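Local coordinates for hypothetical protein TT1465 (Thermus thermophilus, PDB 1WEK) that is of unknown function but has a Rossmann-like alpha/beta fold of the SLOG superfamily and assembles from six chains, at residues Ala132-Gly140 against Phe163-Trp173; Arg60-Phe70 against Pro203-Lys211. All coordinates share one frame; numbering follows the deposited sequence.

Contact 1: residues Ala132-Gly140 against Phe163-Trp173; sequences AVGFVFLPG and FPVFLLDRGYW
P139 presses its pyrrolidine ring onto Y172, the CB centred over one face of the phenol ring 3.3 Å from its centroid and only 3° off the normal, a CH-pi contact. The CG of the same proline touches D169 CB, the two side chains crossing at about a right angle, while its CD lies against L168 O. Y172 is placed for this by a first torsion that sets CG anti to its backbone N (chi1 -167°); its OH then donates to G140 O at 2.7 Å, tilted from the carbonyl plane. D169, the N-cap of the helix that follows, receives Y172 N on OD1 from above the carboxylate plane. G140 also lies near a bound phosphate ion, probably from the crystallisation liquor.

Ahead of P139 the two segments run as parallel strands, 134-137 beside 165-168. F135 N bonds to P164 O, F166 N to F135 O, F137 N to F166 O and L168 N to F137 O. On one face F135 and F137 flank V165, whose CG2 meets F135 CD1 while CG1 meets F137 CE1 at 4.0 Å; L167 CD2 touches F137 CB. The other face carries L168, its CD1 touching both V136 CG1 and L138 CD2. W173 brings CZ2 to F137 CB, its indole held by NE1 bonding in the ring plane to L168 O and flanked by L167 CD1 over one face and Y172 CD2 over the opposite one, both offset toward the rim. At the far end A132 O sits over the F163 ring, 3.4 Å above its centre. Helix 142-156 joins the two strands, making this a beta-alpha-beta unit of a Rossmann-like parallel sheet.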
loop_
_atom_site.group_PDB
_atom_site.type_symbol
_atom_site.label_atom_id
_atom_site.label_comp_id
_atom_site.label_asym_id
_atom_site.label_seq_id
_atom_site.Cartn_x
_atom_site.Cartn_y
_atom_site.Cartn_z
ATOM N N ALA A 132 -3.639 5.402 25.674
ATOM C CA ALA A 132 -3.932 5.341 27.106
ATOM C C ALA A 132 -3.161 6.314 27.994
ATOM O O ALA A 132 -2.009 6.649 27.725
ATOM C CB ALA A 132 -3.721 3.921 27.615
ATOM N N VAL A 133 -3.820 6.743 29.069
ATOM C CA VAL A 133 -3.236 7.637 30.053
ATOM C C VAL A 133 -3.104 6.843 31.345
ATOM O O VAL A 133 -2.698 7.376 32.381
ATOM C CB VAL A 133 -4.136 8.878 30.316
ATOM C CG1 VAL A 133 -4.244 9.731 29.061
ATOM C CG2 VAL A 133 -5.519 8.433 30.754
ATOM N N GLY A 134 -3.453 5.559 31.276
ATOM C CA GLY A 134 -3.375 4.690 32.447
ATOM C C GLY A 134 -3.893 3.274 32.188
ATOM O O GLY A 134 -4.565 3.033 31.186
ATOM N N PHE A 135 -3.575 2.342 33.087
ATOM C CA PHE A 135 -3.998 0.946 32.975
ATOM C C PHE A 135 -4.420 0.414 34.341
ATOM O O PHE A 135 -3.689 0.563 35.325
ATOM C CB PHE A 135 -2.856 0.051 32.458
ATOM C CG PHE A 135 -2.252 0.522 31.183
ATOM C CD1 PHE A 135 -1.241 1.488 31.192
ATOM C CD2 PHE A 135 -2.726 0.052 29.966
ATOM C CE1 PHE A 135 -0.716 1.982 30.002
ATOM C CE2 PHE A 135 -2.210 0.539 28.762
ATOM C CZ PHE A 135 -1.206 1.505 28.779
ATOM N N VAL A 136 -5.593 -0.210 34.391
ATOM C CA VAL A 136 -6.105 -0.793 35.625
ATOM C C VAL A 136 -6.343 -2.300 35.419
ATOM O O VAL A 136 -7.095 -2.717 34.535
ATOM C CB VAL A 136 -7.437 -0.138 36.059
ATOM C CG1 VAL A 136 -7.787 -0.573 37.487
ATOM C CG2 VAL A 136 -7.323 1.402 35.985
ATOM N N PHE A 137 -5.708 -3.116 36.241
ATOM C CA PHE A 137 -5.891 -4.562 36.130
ATOM C C PHE A 137 -6.698 -5.140 37.297
ATOM O O PHE A 137 -6.255 -5.118 38.446
ATOM C CB PHE A 137 -4.524 -5.238 35.999
ATOM C CG PHE A 137 -3.783 -4.827 34.747
ATOM C CD1 PHE A 137 -3.037 -3.655 34.718
ATOM C CD2 PHE A 137 -3.933 -5.547 33.572
ATOM C CE1 PHE A 137 -2.457 -3.195 33.530
ATOM C CE2 PHE A 137 -3.354 -5.094 32.367
ATOM C CZ PHE A 137 -2.616 -3.909 32.352
ATOM N N LEU A 138 -7.901 -5.633 36.996
ATOM C CA LEU A 138 -8.752 -6.231 38.025
ATOM C C LEU A 138 -8.547 -7.746 37.990
ATOM O O LEU A 138 -7.955 -8.267 37.044
ATOM C CB LEU A 138 -10.228 -5.880 37.756
ATOM C CG LEU A 138 -10.623 -4.417 37.989
ATOM C CD1 LEU A 138 -11.518 -3.904 36.855
ATOM C CD2 LEU A 138 -11.330 -4.302 39.324
ATOM N N PRO A 139 -8.971 -8.470 39.044
ATOM C CA PRO A 139 -8.772 -9.924 38.973
ATOM C C PRO A 139 -9.215 -10.430 37.601
ATOM O O PRO A 139 -10.268 -10.014 37.075
ATOM C CB PRO A 139 -9.659 -10.444 40.095
ATOM C CG PRO A 139 -9.454 -9.392 41.164
ATOM C CD PRO A 139 -9.470 -8.072 40.376
ATOM N N GLY A 140 -8.390 -11.297 37.024
ATOM C CA GLY A 140 -8.647 -11.878 35.718
ATOM C C GLY A 140 -7.829 -13.161 35.578
ATOM O O GLY A 140 -7.283 -13.670 36.571
ATOM N N PHE A 163 2.908 5.823 32.042
ATOM C CA PHE A 163 1.617 6.155 32.624
ATOM C C PHE A 163 1.345 5.259 33.824
ATOM O O PHE A 163 1.972 4.224 33.978
ATOM C CB PHE A 163 0.510 6.004 31.587
ATOM C CG PHE A 163 0.638 6.952 30.430
ATOM C CD1 PHE A 163 1.245 6.547 29.245
ATOM C CD2 PHE A 163 0.151 8.253 30.523
ATOM C CE1 PHE A 163 1.365 7.424 28.158
ATOM C CE2 PHE A 163 0.263 9.138 29.448
ATOM C CZ PHE A 163 0.873 8.718 28.262
ATOM N N PRO A 164 0.400 5.646 34.695
ATOM C CA PRO A 164 0.099 4.826 35.873
ATOM C C PRO A 164 -0.421 3.411 35.574
ATOM O O PRO A 164 -1.208 3.204 34.652
ATOM C CB PRO A 164 -0.952 5.651 36.621
ATOM C CG PRO A 164 -0.801 7.033 36.082
ATOM C CD PRO A 164 -0.463 6.837 34.646
ATOM N N VAL A 165 0.041 2.442 36.361
ATOM C CA VAL A 165 -0.420 1.058 36.238
ATOM C C VAL A 165 -0.909 0.624 37.621
ATOM O O VAL A 165 -0.179 0.716 38.609
ATOM C CB VAL A 165 0.688 0.094 35.792
ATOM C CG1 VAL A 165 0.175 -1.338 35.888
ATOM C CG2 VAL A 165 1.121 0.397 34.362
ATOM N N PHE A 166 -2.158 0.178 37.700
ATOM C CA PHE A 166 -2.703 -0.265 38.971
ATOM C C PHE A 166 -3.219 -1.699 38.924
ATOM O O PHE A 166 -3.698 -2.159 37.894
ATOM C CB PHE A 166 -3.858 0.647 39.395
ATOM C CG PHE A 166 -3.447 2.052 39.681
ATOM C CD1 PHE A 166 -3.389 2.992 38.666
ATOM C CD2 PHE A 166 -3.122 2.439 40.975
ATOM C CE1 PHE A 166 -3.018 4.297 38.936
ATOM C CE2 PHE A 166 -2.750 3.736 41.253
ATOM C CZ PHE A 166 -2.699 4.665 40.232
ATOM N N LEU A 167 -3.111 -2.399 40.050
ATOM C CA LEU A 167 -3.625 -3.758 40.166
ATOM C C LEU A 167 -4.621 -3.676 41.304
ATOM O O LEU A 167 -4.249 -3.378 42.438
ATOM C CB LEU A 167 -2.534 -4.754 40.551
ATOM C CG LEU A 167 -1.223 -4.791 39.769
ATOM C CD1 LEU A 167 -0.540 -6.096 40.086
ATOM C CD2 LEU A 167 -1.465 -4.679 38.254
ATOM N N LEU A 168 -5.888 -3.913 41.002
ATOM C CA LEU A 168 -6.910 -3.867 42.028
ATOM C C LEU A 168 -7.127 -5.219 42.672
ATOM O O LEU A 168 -7.224 -6.242 41.985
ATOM C CB LEU A 168 -8.230 -3.347 41.450
ATOM C CG LEU A 168 -8.374 -1.826 41.477
ATOM C CD1 LEU A 168 -9.641 -1.402 40.735
ATOM C CD2 LEU A 168 -8.408 -1.365 42.936
ATOM N N ASP A 169 -7.213 -5.196 44.001
ATOM C CA ASP A 169 -7.433 -6.371 44.844
ATOM C C ASP A 169 -6.111 -7.050 45.210
ATOM O O ASP A 169 -5.692 -8.012 44.568
ATOM C CB ASP A 169 -8.370 -7.372 44.167
ATOM C CG ASP A 169 -8.760 -8.501 45.096
ATOM O OD1 ASP A 169 -7.894 -8.918 45.915
ATOM O OD2 ASP A 169 -9.920 -8.978 45.013
ATOM N N ARG A 170 -5.485 -6.544 46.265
ATOM C CA ARG A 170 -4.198 -7.026 46.769
ATOM C C ARG A 170 -4.045 -8.527 46.954
ATOM O O ARG A 170 -3.082 -9.116 46.472
ATOM C CB ARG A 170 -3.886 -6.361 48.111
ATOM C CG ARG A 170 -3.805 -4.845 48.075
ATOM C CD ARG A 170 -3.273 -4.332 49.409
ATOM N NE ARG A 170 -2.101 -3.486 49.224
ATOM C CZ ARG A 170 -2.151 -2.172 49.044
ATOM N NH1 ARG A 170 -3.326 -1.539 49.035
ATOM N NH2 ARG A 170 -1.029 -1.493 48.851
ATOM N N GLY A 171 -4.982 -9.128 47.681
ATOM C CA GLY A 171 -4.929 -10.553 47.944
ATOM C C GLY A 171 -4.966 -11.412 46.697
ATOM O O GLY A 171 -4.452 -12.529 46.682
ATOM N N TYR A 172 -5.569 -10.892 45.637
ATOM C CA TYR A 172 -5.670 -11.642 44.397
ATOM C C TYR A 172 -4.335 -11.702 43.650
ATOM O O TYR A 172 -3.952 -12.750 43.128
ATOM C CB TYR A 172 -6.732 -11.018 43.496
ATOM C CG TYR A 172 -7.123 -11.891 42.331
ATOM C CD1 TYR A 172 -8.183 -12.782 42.432
ATOM C CD2 TYR A 172 -6.424 -11.829 41.123
ATOM C CE1 TYR A 172 -8.544 -13.589 41.357
ATOM C CE2 TYR A 172 -6.773 -12.629 40.049
ATOM C CZ TYR A 172 -7.837 -13.504 40.167
ATOM O OH TYR A 172 -8.215 -14.264 39.086
ATOM N N TRP A 173 -3.625 -10.581 43.610
ATOM C CA TRP A 173 -2.345 -10.497 42.911
ATOM C C TRP A 173 -1.130 -10.933 43.724
ATOM O O TRP A 173 -0.030 -11.103 43.180
ATOM C CB TRP A 173 -2.132 -9.062 42.448
ATOM C CG TRP A 173 -3.167 -8.622 41.504
ATOM C CD1 TRP A 173 -4.314 -7.933 41.793
ATOM C CD2 TRP A 173 -3.198 -8.889 40.102
ATOM N NE1 TRP A 173 -5.056 -7.755 40.651
ATOM C CE2 TRP A 173 -4.395 -8.334 39.598
ATOM C CE3 TRP A 173 -2.331 -9.551 39.221
ATOM C CZ2 TRP A 173 -4.746 -8.418 38.251
ATOM C CZ3 TRP A 173 -2.675 -9.635 37.886
ATOM C CH2 TRP A 173 -3.877 -9.070 37.411
#

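Contact 2: residues Arg60-Phe70 against Pro203-Lys211; sequences RLGRALAEAGF and PEEVVQALK
V207 fits as a knob into the hollow formed by L61, A64, L65 and A68 on the facing helix. Its CB points toward that helix, and the first torsion, with CG1 anti to the backbone N (chi1 180°), splits the two methyls between different neighbours. CG1 goes to A68 CB at 3.8 Å. CG2 faces the other three, 3.6 Å from A64 CB and 4.1 Å from both L61 CD2 and L65 CD2.

Around this knob the packing continues along the helices. L65 CD2 also meets L210 CD1, and beyond the Schellman turn at G69 the ring of F70 crosses L210 obliquely, its CZ touching L210 CB while L210 O lies at the ring edge. The K211 chain passes A68 with its CD. At the other end P203 CG lies over one face of the R60 guanidinium, and a water bridges R60 NH2 to E204 OE1, accepting from the arginine and donating to the glutamate.

The helix segments run in broadly the same direction, 28° apart, their axes approaching to 9.8 Å. A single knob-into-hole contact here joins two helices side by side on one face of the parallel sheet of a Rossmann-like fold.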
loop_
_atom_site.group_PDB
_atom_site.type_symbol
_atom_site.label_atom_id
_atom_site.label_comp_id
_atom_site.label_asym_id
_atom_site.label_seq_id
_atom_site.Cartn_x
_atom_site.Cartn_y
_atom_site.Cartn_z
ATOM N N ARG A 60 -17.993 -0.211 39.832
ATOM C CA ARG A 60 -17.663 1.028 40.541
ATOM C C ARG A 60 -16.553 1.821 39.851
ATOM O O ARG A 60 -16.646 3.045 39.734
ATOM C CB ARG A 60 -17.252 0.735 42.001
ATOM C CG ARG A 60 -18.333 0.102 42.890
ATOM C CD ARG A 60 -18.112 0.481 44.359
ATOM N NE ARG A 60 -16.874 -0.068 44.900
ATOM C CZ ARG A 60 -16.102 0.524 45.810
ATOM N NH1 ARG A 60 -16.420 1.714 46.303
ATOM N NH2 ARG A 60 -15.004 -0.091 46.239
ATOM N N LEU A 61 -15.500 1.130 39.413
ATOM C CA LEU A 61 -14.372 1.762 38.721
ATOM C C LEU A 61 -14.884 2.415 37.444
ATOM O O LEU A 61 -14.577 3.565 37.159
ATOM C CB LEU A 61 -13.331 0.716 38.320
ATOM C CG LEU A 61 -11.828 0.990 38.331
ATOM C CD1 LEU A 61 -11.207 0.233 37.176
ATOM C CD2 LEU A 61 -11.517 2.459 38.237
ATOM N N GLY A 62 -15.646 1.649 36.666
ATOM C CA GLY A 62 -16.185 2.163 35.421
ATOM C C GLY A 62 -16.998 3.420 35.650
ATOM O O GLY A 62 -16.830 4.410 34.946
ATOM N N ARG A 63 -17.886 3.379 36.637
ATOM C CA ARG A 63 -18.708 4.531 36.972
ATOM C C ARG A 63 -17.867 5.728 37.475
ATOM O O ARG A 63 -18.128 6.883 37.111
ATOM C CB ARG A 63 -19.730 4.135 38.039
ATOM C CG ARG A 63 -20.453 5.308 38.656
ATOM C CD ARG A 63 -20.666 5.069 40.138
ATOM N NE ARG A 63 -21.886 4.323 40.412
ATOM C CZ ARG A 63 -22.033 3.471 41.421
ATOM N NH1 ARG A 63 -21.026 3.230 42.257
ATOM N NH2 ARG A 63 -23.206 2.887 41.615
ATOM N N ALA A 64 -16.870 5.460 38.315
ATOM C CA ALA A 64 -16.034 6.537 38.848
ATOM C C ALA A 64 -15.242 7.255 37.753
ATOM O O ALA A 64 -15.210 8.490 37.703
ATOM C CB ALA A 64 -15.101 5.999 39.881
ATOM N N LEU A 65 -14.614 6.492 36.868
ATOM C CA LEU A 65 -13.829 7.102 35.797
ATOM C C LEU A 65 -14.668 8.018 34.898
ATOM O O LEU A 65 -14.236 9.107 34.538
ATOM C CB LEU A 65 -13.162 6.018 34.976
ATOM C CG LEU A 65 -12.092 5.235 35.735
ATOM C CD1 LEU A 65 -11.841 3.904 35.033
ATOM C CD2 LEU A 65 -10.821 6.076 35.819
ATOM N N ALA A 66 -15.863 7.572 34.535
ATOM C CA ALA A 66 -16.765 8.375 33.711
ATOM C C ALA A 66 -17.094 9.669 34.448
ATOM O O ALA A 66 -17.056 10.763 33.875
ATOM C CB ALA A 66 -18.040 7.607 33.442
ATOM N N GLU A 67 -17.410 9.540 35.732
ATOM C CA GLU A 67 -17.747 10.705 36.538
ATOM C C GLU A 67 -16.592 11.704 36.521
ATOM O O GLU A 67 -16.796 12.907 36.308
ATOM C CB GLU A 67 -18.067 10.275 37.977
ATOM C CG GLU A 67 -19.488 9.743 38.175
ATOM C CD GLU A 67 -19.673 9.075 39.543
ATOM O OE1 GLU A 67 -20.817 8.706 39.899
ATOM O OE2 GLU A 67 -18.666 8.907 40.262
ATOM N N ALA A 68 -15.377 11.200 36.731
ATOM C CA ALA A 68 -14.176 12.037 36.742
ATOM C C ALA A 68 -13.844 12.608 35.363
ATOM O O ALA A 68 -12.981 13.483 35.225
ATOM C CB ALA A 68 -12.997 11.240 37.267
ATOM N N GLY A 69 -14.517 12.111 34.337
ATOM C CA GLY A 69 -14.255 12.612 33.007
ATOM C C GLY A 69 -13.423 11.743 32.077
ATOM O O GLY A 69 -13.011 12.219 31.020
ATOM N N PHE A 70 -13.150 10.494 32.449
ATOM C CA PHE A 70 -12.379 9.606 31.566
ATOM C C PHE A 70 -13.295 8.690 30.759
ATOM O O PHE A 70 -14.452 8.448 31.129
ATOM C CB PHE A 70 -11.426 8.696 32.355
ATOM C CG PHE A 70 -10.401 9.425 33.155
ATOM C CD1 PHE A 70 -10.659 9.783 34.472
ATOM C CD2 PHE A 70 -9.188 9.780 32.585
ATOM C CE1 PHE A 70 -9.730 10.483 35.210
ATOM C CE2 PHE A 70 -8.241 10.488 33.313
ATOM C CZ PHE A 70 -8.509 10.842 34.627
ATOM N N PRO A 203 -10.825 1.587 44.566
ATOM C CA PRO A 203 -11.000 2.168 43.236
ATOM C C PRO A 203 -10.773 3.675 43.285
ATOM O O PRO A 203 -10.290 4.268 42.321
ATOM C CB PRO A 203 -12.446 1.815 42.896
ATOM C CG PRO A 203 -12.644 0.507 43.611
ATOM C CD PRO A 203 -11.994 0.771 44.945
ATOM N N GLU A 204 -11.125 4.285 44.420
ATOM C CA GLU A 204 -10.990 5.726 44.604
ATOM C C GLU A 204 -9.548 6.172 44.485
ATOM O O GLU A 204 -9.265 7.264 43.988
ATOM C CB GLU A 204 -11.525 6.155 45.974
ATOM C CG GLU A 204 -10.778 5.541 47.155
ATOM C CD GLU A 204 -11.504 4.360 47.769
ATOM O OE1 GLU A 204 -12.081 3.531 47.016
ATOM O OE2 GLU A 204 -11.487 4.256 49.015
ATOM N N GLU A 205 -8.631 5.328 44.944
ATOM C CA GLU A 205 -7.219 5.663 44.886
ATOM C C GLU A 205 -6.751 5.670 43.445
ATOM O O GLU A 205 -5.916 6.494 43.055
ATOM C CB GLU A 205 -6.404 4.667 45.718
ATOM C CG GLU A 205 -4.910 4.931 45.712
ATOM C CD GLU A 205 -4.205 4.275 46.880
ATOM O OE1 GLU A 205 -4.309 3.036 47.024
ATOM O OE2 GLU A 205 -3.548 5.004 47.661
ATOM N N VAL A 206 -7.295 4.756 42.648
ATOM C CA VAL A 206 -6.942 4.689 41.233
ATOM C C VAL A 206 -7.445 5.923 40.501
ATOM O O VAL A 206 -6.687 6.581 39.784
ATOM C CB VAL A 206 -7.543 3.430 40.547
ATOM C CG1 VAL A 206 -7.208 3.438 39.054
ATOM C CG2 VAL A 206 -6.979 2.166 41.192
ATOM N N VAL A 207 -8.723 6.248 40.681
ATOM C CA VAL A 207 -9.283 7.406 40.008
ATOM C C VAL A 207 -8.572 8.688 40.427
ATOM O O VAL A 207 -8.300 9.549 39.594
ATOM C CB VAL A 207 -10.779 7.543 40.292
ATOM C CG1 VAL A 207 -11.320 8.761 39.571
ATOM C CG2 VAL A 207 -11.507 6.279 39.840
ATOM N N GLN A 208 -8.255 8.802 41.715
ATOM C CA GLN A 208 -7.568 9.985 42.236
ATOM C C GLN A 208 -6.194 10.172 41.584
ATOM O O GLN A 208 -5.822 11.288 41.220
ATOM C CB GLN A 208 -7.424 9.879 43.763
ATOM C CG GLN A 208 -6.523 10.941 44.388
ATOM C CD GLN A 208 -6.608 10.972 45.910
ATOM O OE1 GLN A 208 -7.642 11.333 46.476
ATOM N NE2 GLN A 208 -5.522 10.590 46.578
ATOM N N ALA A 209 -5.449 9.077 41.444
ATOM C CA ALA A 209 -4.126 9.116 40.829
ATOM C C ALA A 209 -4.223 9.532 39.370
ATOM O O ALA A 209 -3.387 10.291 38.883
ATOM C CB ALA A 209 -3.459 7.755 40.926
ATOM N N LEU A 210 -5.238 9.031 38.671
ATOM C CA LEU A 210 -5.430 9.368 37.265
ATOM C C LEU A 210 -5.874 10.820 37.102
ATOM O O LEU A 210 -5.519 11.476 36.123
ATOM C CB LEU A 210 -6.469 8.442 36.635
ATOM C CG LEU A 210 -6.073 6.963 36.561
ATOM C CD1 LEU A 210 -7.261 6.141 36.102
ATOM C CD2 LEU A 210 -4.894 6.786 35.605
ATOM N N LYS A 211 -6.655 11.325 38.052
ATOM C CA LYS A 211 -7.109 12.713 37.970
ATOM C C LYS A 211 -5.903 13.616 38.186
ATOM O O LYS A 211 -5.719 14.608 37.484
ATOM C CB LYS A 211 -8.165 13.006 39.037
ATOM C CG LYS A 211 -9.435 12.204 38.876
ATOM C CD LYS A 211 -10.369 12.390 40.054
ATOM C CE LYS A 211 -10.882 13.814 40.154
ATOM N NZ LYS A 211 -11.875 13.937 41.268
HETATM O O HOH W 1 -13.529 1.046 48.210
#

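After the N-terminal helices 6-13 and 17-34 the chain forms strand 39-43 and then helix 53-68, the first partner of contact 2. Three further strands follow, 71-74, 95-100 and 114-118, before the chain returns to lay strand 132-137 next to 39-43. Contact 1 then closes a short loop through helix 142-156, and strand 198-200 leads into helix 203-211, whose return to 60-70 closes the much longer loop. Contact 1 is therefore nested inside the loop closed by contact 2. The two also touch: V136 packs on L61 and V206, and F166 on V206 and A209, so the helix pair covers one face of the strands that contact 1 joins.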